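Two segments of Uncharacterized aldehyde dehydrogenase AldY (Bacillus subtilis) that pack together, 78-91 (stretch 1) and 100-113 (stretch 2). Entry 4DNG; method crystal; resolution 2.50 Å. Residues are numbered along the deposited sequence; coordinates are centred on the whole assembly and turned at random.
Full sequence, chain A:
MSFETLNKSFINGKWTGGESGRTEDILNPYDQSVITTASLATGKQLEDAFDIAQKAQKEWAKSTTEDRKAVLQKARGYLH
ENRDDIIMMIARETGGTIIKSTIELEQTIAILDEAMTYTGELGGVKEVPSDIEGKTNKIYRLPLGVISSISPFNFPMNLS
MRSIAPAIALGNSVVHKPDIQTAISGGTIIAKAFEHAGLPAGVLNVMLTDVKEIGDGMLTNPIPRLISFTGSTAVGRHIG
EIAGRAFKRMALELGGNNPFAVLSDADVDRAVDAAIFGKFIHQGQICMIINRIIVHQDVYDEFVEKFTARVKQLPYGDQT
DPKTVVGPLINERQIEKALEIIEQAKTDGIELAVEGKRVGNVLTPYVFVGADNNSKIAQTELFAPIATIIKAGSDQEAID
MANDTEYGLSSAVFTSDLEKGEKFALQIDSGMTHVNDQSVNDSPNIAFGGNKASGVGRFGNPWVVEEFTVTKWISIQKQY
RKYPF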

# COMPACT_ATOMS: atom_id res chain seq x y z
N TYR A 78 -31.97 -8.87 5.64
CA TYR A 78 -31.96 -9.51 6.96
C TYR A 78 -31.74 -8.47 8.08
O TYR A 78 -32.40 -8.53 9.13
CB TYR A 78 -30.88 -10.61 7.04
CG TYR A 78 -30.85 -11.35 8.36
CD1 TYR A 78 -30.10 -10.87 9.44
CD2 TYR A 78 -31.60 -12.51 8.54
CE1 TYR A 78 -30.09 -11.54 10.67
CE2 TYR A 78 -31.59 -13.19 9.74
CZ TYR A 78 -30.85 -12.71 10.80
OH TYR A 78 -30.87 -13.42 11.98
N LEU A 79 -30.83 -7.53 7.87
CA LEU A 79 -30.48 -6.59 8.95
C LEU A 79 -31.57 -5.57 9.21
O LEU A 79 -31.78 -5.16 10.36
CB LEU A 79 -29.15 -5.87 8.68
CG LEU A 79 -27.89 -6.70 8.39
CD1 LEU A 79 -26.72 -5.81 7.94
CD2 LEU A 79 -27.46 -7.54 9.59
N HIS A 80 -32.26 -5.17 8.15
CA HIS A 80 -33.32 -4.16 8.25
C HIS A 80 -34.60 -4.74 8.84
O HIS A 80 -35.19 -4.14 9.75
CB HIS A 80 -33.54 -3.50 6.87
CG HIS A 80 -34.77 -2.63 6.78
ND1 HIS A 80 -35.87 -3.00 6.08
CD2 HIS A 80 -35.06 -1.39 7.34
CE1 HIS A 80 -36.81 -2.05 6.19
NE2 HIS A 80 -36.33 -1.06 6.96
N GLU A 81 -35.02 -5.91 8.35
CA GLU A 81 -36.15 -6.67 8.92
C GLU A 81 -35.95 -6.86 10.43
O GLU A 81 -36.90 -6.75 11.20
CB GLU A 81 -36.27 -8.04 8.24
CG GLU A 81 -37.44 -8.89 8.71
CD GLU A 81 -38.76 -8.19 8.50
OE1 GLU A 81 -38.97 -7.66 7.39
OE2 GLU A 81 -39.58 -8.16 9.45
N ASN A 82 -34.71 -7.11 10.82
CA ASN A 82 -34.39 -7.48 12.19
C ASN A 82 -33.81 -6.34 13.01
O ASN A 82 -33.23 -6.58 14.08
CB ASN A 82 -33.45 -8.69 12.19
CG ASN A 82 -34.12 -9.92 11.62
OD1 ASN A 82 -35.23 -10.23 12.01
ND2 ASN A 82 -33.48 -10.59 10.67
N ARG A 83 -33.98 -5.12 12.53
CA ARG A 83 -33.29 -3.96 13.09
C ARG A 83 -33.47 -3.80 14.60
O ARG A 83 -32.51 -3.51 15.32
CB ARG A 83 -33.66 -2.66 12.34
CG ARG A 83 -35.13 -2.30 12.30
CD ARG A 83 -35.42 -1.20 11.28
NE ARG A 83 -34.76 0.05 11.64
CZ ARG A 83 -33.72 0.60 11.01
NH1 ARG A 83 -33.18 0.02 9.93
NH2 ARG A 83 -33.22 1.75 11.46
N ASP A 84 -34.67 -4.06 15.09
CA ASP A 84 -34.96 -3.80 16.50
C ASP A 84 -34.14 -4.67 17.47
O ASP A 84 -33.51 -4.15 18.38
CB ASP A 84 -36.46 -3.87 16.77
CG ASP A 84 -37.20 -2.70 16.17
OD1 ASP A 84 -36.57 -1.63 16.01
OD2 ASP A 84 -38.40 -2.82 15.85
N ASP A 85 -34.16 -5.98 17.22
CA ASP A 85 -33.37 -6.95 17.98
C ASP A 85 -31.86 -6.75 17.83
O ASP A 85 -31.11 -6.96 18.78
CB ASP A 85 -33.75 -8.37 17.53
CG ASP A 85 -35.24 -8.67 17.76
OD1 ASP A 85 -35.77 -8.27 18.82
OD2 ASP A 85 -35.87 -9.33 16.89
N ILE A 86 -31.42 -6.35 16.65
CA ILE A 86 -30.01 -6.18 16.39
C ILE A 86 -29.52 -4.98 17.18
O ILE A 86 -28.48 -5.05 17.85
CB ILE A 86 -29.72 -6.06 14.87
CG1 ILE A 86 -30.18 -7.35 14.15
CG2 ILE A 86 -28.26 -5.79 14.60
CD1 ILE A 86 -30.08 -7.32 12.63
N ILE A 87 -30.29 -3.89 17.15
CA ILE A 87 -29.95 -2.65 17.84
C ILE A 87 -29.80 -2.90 19.35
O ILE A 87 -28.79 -2.56 19.96
CB ILE A 87 -30.94 -1.50 17.48
CG1 ILE A 87 -30.63 -0.99 16.06
CG2 ILE A 87 -30.89 -0.35 18.49
CD1 ILE A 87 -31.63 -0.02 15.47
N MET A 88 -30.79 -3.57 19.92
CA MET A 88 -30.74 -4.00 21.31
C MET A 88 -29.46 -4.76 21.61
O MET A 88 -28.76 -4.41 22.56
CB MET A 88 -31.97 -4.84 21.67
CG MET A 88 -32.12 -5.06 23.18
SD MET A 88 -32.08 -3.51 24.14
CE MET A 88 -33.76 -2.91 23.89
N MET A 89 -29.16 -5.78 20.81
CA MET A 89 -27.95 -6.59 21.02
C MET A 89 -26.62 -5.81 20.90
O MET A 89 -25.72 -6.00 21.72
CB MET A 89 -27.96 -7.84 20.13
CG MET A 89 -26.79 -8.79 20.37
SD MET A 89 -26.66 -9.47 22.04
CE MET A 89 -28.18 -10.42 22.13
N ILE A 90 -26.51 -4.93 19.89
CA ILE A 90 -25.34 -4.04 19.79
C ILE A 90 -25.18 -3.22 21.06
O ILE A 90 -24.08 -3.08 21.57
CB ILE A 90 -25.42 -3.07 18.59
CG1 ILE A 90 -25.31 -3.82 17.25
CG2 ILE A 90 -24.31 -2.02 18.67
CD1 ILE A 90 -25.87 -3.03 16.08
N ALA A 91 -26.28 -2.67 21.56
CA ALA A 91 -26.26 -1.95 22.82
C ALA A 91 -25.80 -2.84 24.00
O ALA A 91 -24.85 -2.49 24.69
CB ALA A 91 -27.63 -1.33 23.10
N LYS A 100 -26.61 5.47 19.64
CA LYS A 100 -25.35 5.14 18.97
C LYS A 100 -25.53 3.85 18.15
O LYS A 100 -25.05 3.75 17.03
CB LYS A 100 -24.20 4.97 19.98
CG LYS A 100 -22.84 4.89 19.32
CD LYS A 100 -21.89 3.87 19.93
CE LYS A 100 -20.85 4.51 20.84
NZ LYS A 100 -19.48 3.95 20.61
N SER A 101 -26.27 2.90 18.72
CA SER A 101 -26.45 1.60 18.09
C SER A 101 -27.30 1.67 16.83
O SER A 101 -27.03 0.96 15.85
CB SER A 101 -27.06 0.61 19.07
OG SER A 101 -26.22 0.44 20.20
N THR A 102 -28.31 2.54 16.86
CA THR A 102 -29.18 2.71 15.71
C THR A 102 -28.39 3.28 14.55
O THR A 102 -28.52 2.82 13.41
CB THR A 102 -30.35 3.63 16.05
OG1 THR A 102 -31.11 3.03 17.11
CG2 THR A 102 -31.26 3.85 14.82
N ILE A 103 -27.53 4.25 14.86
CA ILE A 103 -26.69 4.90 13.86
C ILE A 103 -25.75 3.87 13.24
O ILE A 103 -25.56 3.81 12.02
CB ILE A 103 -25.94 6.10 14.47
CG1 ILE A 103 -26.91 7.28 14.65
CG2 ILE A 103 -24.77 6.52 13.60
CD1 ILE A 103 -26.39 8.40 15.53
N GLU A 104 -25.19 3.02 14.10
CA GLU A 104 -24.28 1.98 13.66
C GLU A 104 -24.96 0.95 12.74
O GLU A 104 -24.40 0.59 11.68
CB GLU A 104 -23.61 1.29 14.84
CG GLU A 104 -22.44 0.44 14.39
CD GLU A 104 -21.59 -0.11 15.52
OE1 GLU A 104 -21.57 0.48 16.64
OE2 GLU A 104 -20.91 -1.14 15.27
N LEU A 105 -26.16 0.49 13.13
CA LEU A 105 -26.89 -0.43 12.28
C LEU A 105 -27.25 0.23 10.96
O LEU A 105 -27.10 -0.39 9.89
CB LEU A 105 -28.16 -0.99 12.94
CG LEU A 105 -28.93 -2.07 12.15
CD1 LEU A 105 -28.03 -3.18 11.63
CD2 LEU A 105 -29.99 -2.67 13.02
N GLU A 106 -27.70 1.47 11.02
CA GLU A 106 -27.96 2.24 9.80
C GLU A 106 -26.73 2.36 8.89
O GLU A 106 -26.81 2.05 7.70
CB GLU A 106 -28.61 3.59 10.09
CG GLU A 106 -30.13 3.44 10.18
CD GLU A 106 -30.81 4.54 10.97
OE1 GLU A 106 -30.17 5.58 11.24
OE2 GLU A 106 -31.99 4.35 11.34
N GLN A 107 -25.59 2.75 9.45
CA GLN A 107 -24.36 2.87 8.64
C GLN A 107 -23.92 1.58 7.98
O GLN A 107 -23.50 1.59 6.83
CB GLN A 107 -23.24 3.44 9.47
CG GLN A 107 -23.34 4.94 9.67
CD GLN A 107 -22.21 5.46 10.55
OE1 GLN A 107 -22.05 6.66 10.72
NE2 GLN A 107 -21.42 4.54 11.12
N THR A 108 -24.04 0.47 8.71
CA THR A 108 -23.81 -0.90 8.23
C THR A 108 -24.67 -1.25 6.99
O THR A 108 -24.18 -1.80 6.01
CB THR A 108 -24.04 -1.90 9.39
OG1 THR A 108 -23.18 -1.55 10.48
CG2 THR A 108 -23.77 -3.36 8.99
N ILE A 109 -25.95 -0.90 7.06
CA ILE A 109 -26.87 -1.01 5.93
C ILE A 109 -26.44 -0.11 4.77
O ILE A 109 -26.41 -0.54 3.60
CB ILE A 109 -28.29 -0.66 6.41
CG1 ILE A 109 -28.83 -1.80 7.28
CG2 ILE A 109 -29.21 -0.32 5.23
CD1 ILE A 109 -29.91 -1.38 8.26
N ALA A 110 -26.12 1.15 5.08
CA ALA A 110 -25.59 2.05 4.05
C ALA A 110 -24.42 1.40 3.30
O ALA A 110 -24.42 1.34 2.06
CB ALA A 110 -25.20 3.39 4.65
N ILE A 111 -23.45 0.87 4.04
CA ILE A 111 -22.31 0.16 3.43
C ILE A 111 -22.75 -0.98 2.48
O ILE A 111 -22.20 -1.11 1.38
CB ILE A 111 -21.35 -0.37 4.50
CG1 ILE A 111 -20.60 0.79 5.15
CG2 ILE A 111 -20.36 -1.35 3.92
CD1 ILE A 111 -20.11 0.49 6.55
N LEU A 112 -23.74 -1.78 2.88
CA LEU A 112 -24.24 -2.82 1.98
C LEU A 112 -24.94 -2.24 0.74
O LEU A 112 -24.77 -2.76 -0.36
CB LEU A 112 -25.15 -3.81 2.72
CG LEU A 112 -24.45 -4.93 3.49
CD1 LEU A 112 -25.43 -5.61 4.43
CD2 LEU A 112 -23.83 -5.95 2.54
N ASP A 113 -25.70 -1.16 0.92
CA ASP A 113 -26.32 -0.45 -0.20
C ASP A 113 -25.26 0.03 -1.18
O ASP A 113 -25.46 -0.00 -2.39
CB ASP A 113 -27.14 0.75 0.30
CG ASP A 113 -28.45 0.34 1.00
OD1 ASP A 113 -28.88 -0.82 0.85
OD2 ASP A 113 -29.04 1.20 1.70

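Helix 83-91 crosses helix 100-113 at 122° between their N-to-C directions, with the axes 8.7 Å apart at closest approach; the end of the preceding helix, 78-81, adds to the same contact, and together the two stretches bury 635 Å². Leu105 covers the most surface. Its CA-to-CB bond points toward stretch 1, and its side chain (chi1 t, chi2 p) sits as a knob among Leu79, Arg83, Ile86 and Ile87, so that it spans the break between the two helices at Asn82. Leu105 CD2 lies 3.5 Å from Ile87 CG1, 3.9 Å from Ile86 CB and 3.5 Å from the backbone atom Arg83 O, while Leu105 CD1 is 4.1 Å from Leu79 CB. Leu79 returns the arrangement: its side chain enters a hole formed by Leu105, Thr108, Ile109 and Leu112, with Leu79 CD1 reaching Leu112 CD1 at 3.7 Å and Thr108 CG2 at 4.0 Å. The two knobs thus interlock, each leucine forming part of the other's hole. Ser101 marks the tightest backbone approach, its CA 5.5 Å from Ile87 CA. Its CA-to-CB bond points toward stretch 1, with Ser101 CB 3.7 Å from Ile87 O and Ser101 OG 3.5 Å from Ile90 CG2. Although Ser101 OG is also 3.4 Å from Ala91 N, the angle is poor and no hydrogen bond forms; Ala91 N instead bonds to Ile87 O at 3.0 Å within its helix, and the hydroxyl is satisfied elsewhere in the structure. The only hydrogen bond and salt bridge across the stretches joins Arg83 to the exposed Glu106; the CA-to-CB bond of Arg83 runs sideways, but the end of its side chain comes nearer. Arg83 NH2 meets Glu106 OE2 at 2.9 Å in a salt bridge near the guanidinium plane; the N-H...O angle of 120° makes its hydrogen bond weak.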